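Local coordinates for protein PnpC (Pseudomonas putida, PDB 3N9T) that catalyses the iron(III)-dependent intradiol ring cleavage of hydroxyquinol, as a hydroxyquinol 1,2-dioxygenase of the intradiol ring-cleavage dioxygenase family, at the Fe (III) ion site. Sequence-based numbering; all coordinates share one arbitrary frame.

The Fe (III) ion site. Residues 108, 160, 194, 215-216, 218, 220, 234. With FE (Fe (III) ion), chain B; FLC (citrate anion), chain C.
Phe108 turns one face toward Tyr160, whose CD2 sits 3.4 Å above the Phe108 ring plane toward the rim, while the citrate carboxylate oxygen OG1 lies at the Phe108 edge. This packing flanks the two-tyrosine, two-histidine iron(III) site typical of intradiol dioxygenases, the catalytic centre of the enzyme. CB of Phe108 lies over the rim of one Tyr160 face, and the Tyr194 hydroxyl meets the edge of that ring. FE lies at the edge of the Tyr194 ring, in its plane. The imidazole of His220 has His218 CD2 over one face and the Tyr160 phenolic oxygen and citrate OG2 at its edge; His234 ND1 stands 3.4 Å above the His218 ring plane. His234 itself has His220 CE1 over one face and Arg215 NH1 at its edge. Six-coordinate but distorted, the metal is held by NE2 of His218 and of His220, the phenolic OH of Tyr160 and of Tyr194, water 1 and citrate OG2. Tyr160 OH binds FE at 2.0 Å and Tyr194 OH binds FE at 2.2 Å. The ferric charge would probably favour the ionised form of both phenols. In Tyr194 and His218, CG takes the crowded position between backbone N and carbonyl carbon (chi1 60° and 54°), swinging each ring to the iron. Second-shell Pro216 fixes the His218 ring rotation: its carbonyl O accepts a nearly straight hydrogen bond (173°) from His218 ND1 at 2.8 Å, in the imidazole plane. Arg215, bent at chi2 and chi3, lays CD 3.6 Å from citrate CG. An alanine at Phe108 would remove the ring under Tyr160 CD2 and beside citrate OG1, and would probably loosen the packing against the Tyr160 ring. Citrate, poorly ordered and likely a crystallisation additive, is modelled implausibly close to Tyr194.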
# COMPACT_ATOMS: atom_id res chain seq x y z
N PHE A 108 -11.85 13.82 13.64
CA PHE A 108 -12.01 14.89 14.60
C PHE A 108 -13.14 14.84 15.65
O PHE A 108 -13.33 15.81 16.41
CB PHE A 108 -12.03 16.20 13.85
CG PHE A 108 -10.73 16.53 13.19
CD1 PHE A 108 -9.52 16.50 13.93
CD2 PHE A 108 -10.70 16.88 11.81
CE1 PHE A 108 -8.30 16.82 13.31
CE2 PHE A 108 -9.47 17.24 11.18
CZ PHE A 108 -8.27 17.19 11.92
N TYR A 160 -10.18 22.27 14.56
CA TYR A 160 -11.16 21.80 15.55
C TYR A 160 -10.60 22.00 16.97
O TYR A 160 -9.39 21.87 17.18
CB TYR A 160 -11.49 20.34 15.33
CG TYR A 160 -12.19 20.15 14.00
CD1 TYR A 160 -13.57 20.08 13.93
CD2 TYR A 160 -11.45 20.07 12.80
CE1 TYR A 160 -14.23 19.91 12.69
CE2 TYR A 160 -12.10 19.91 11.55
CZ TYR A 160 -13.49 19.85 11.51
OH TYR A 160 -14.14 19.76 10.31
N TYR A 194 -10.93 24.55 4.99
CA TYR A 194 -9.63 24.44 5.65
C TYR A 194 -8.84 23.36 4.89
O TYR A 194 -9.49 22.52 4.25
CB TYR A 194 -9.81 24.09 7.14
CG TYR A 194 -10.52 22.75 7.38
CD1 TYR A 194 -11.89 22.71 7.62
CD2 TYR A 194 -9.82 21.55 7.45
CE1 TYR A 194 -12.55 21.52 7.90
CE2 TYR A 194 -10.47 20.33 7.70
CZ TYR A 194 -11.85 20.31 7.93
OH TYR A 194 -12.58 19.12 8.21
N ARG A 215 -10.55 21.15 1.95
CA ARG A 215 -11.95 20.76 2.10
C ARG A 215 -12.94 21.92 2.02
O ARG A 215 -12.69 22.97 2.62
CB ARG A 215 -12.13 20.05 3.40
CG ARG A 215 -11.11 18.90 3.49
CD ARG A 215 -11.73 17.67 4.03
NE ARG A 215 -12.93 17.28 3.31
CZ ARG A 215 -13.93 16.64 3.88
NH1 ARG A 215 -13.83 16.31 5.16
NH2 ARG A 215 -15.00 16.30 3.20
N PRO A 216 -14.05 21.73 1.31
CA PRO A 216 -15.13 22.73 1.44
C PRO A 216 -15.65 22.82 2.87
O PRO A 216 -15.64 21.83 3.61
CB PRO A 216 -16.25 22.20 0.55
CG PRO A 216 -15.94 20.74 0.35
CD PRO A 216 -14.48 20.52 0.57
N HIS A 218 -17.84 22.74 6.11
CA HIS A 218 -18.87 21.78 6.51
C HIS A 218 -19.13 21.75 7.98
O HIS A 218 -18.25 22.10 8.77
CB HIS A 218 -18.51 20.36 6.08
CG HIS A 218 -17.15 19.89 6.56
ND1 HIS A 218 -15.99 20.19 5.89
CD2 HIS A 218 -16.79 19.13 7.62
CE1 HIS A 218 -14.96 19.65 6.54
NE2 HIS A 218 -15.42 19.01 7.60
N HIS A 220 -20.16 18.71 10.82
CA HIS A 220 -20.21 17.24 11.00
C HIS A 220 -21.40 16.92 11.84
O HIS A 220 -21.69 17.65 12.76
CB HIS A 220 -18.98 16.71 11.74
CG HIS A 220 -17.69 16.80 10.95
ND1 HIS A 220 -17.31 15.82 10.06
CD2 HIS A 220 -16.70 17.74 10.94
CE1 HIS A 220 -16.13 16.15 9.52
NE2 HIS A 220 -15.74 17.31 10.03
N HIS A 234 -22.02 14.84 6.78
CA HIS A 234 -21.49 16.26 6.82
C HIS A 234 -22.62 17.06 6.13
O HIS A 234 -23.29 16.50 5.23
CB HIS A 234 -20.30 16.46 5.86
CG HIS A 234 -19.04 15.75 6.19
ND1 HIS A 234 -17.80 16.28 5.90
CD2 HIS A 234 -18.81 14.53 6.70
CE1 HIS A 234 -16.87 15.41 6.24
NE2 HIS A 234 -17.47 14.34 6.72
FE FE B . -14.35 18.24 9.07
CAC FLC C . -7.50 15.38 8.15
CA FLC C . -8.48 15.83 7.08
CB FLC C . -9.79 15.00 7.15
CBC FLC C . -9.88 13.88 6.12
CG FLC C . -11.12 15.81 7.01
CGC FLC C . -11.38 17.00 7.95
OA1 FLC C . -7.01 16.22 8.97
OA2 FLC C . -7.22 14.16 8.14
OB1 FLC C . -8.87 13.60 5.44
OB2 FLC C . -10.95 13.22 6.02
OG1 FLC C . -10.35 17.60 8.35
OG2 FLC C . -12.59 17.35 8.29
OHB FLC C . -9.67 14.22 8.35
O HOH W 1 -13.37 16.37 9.26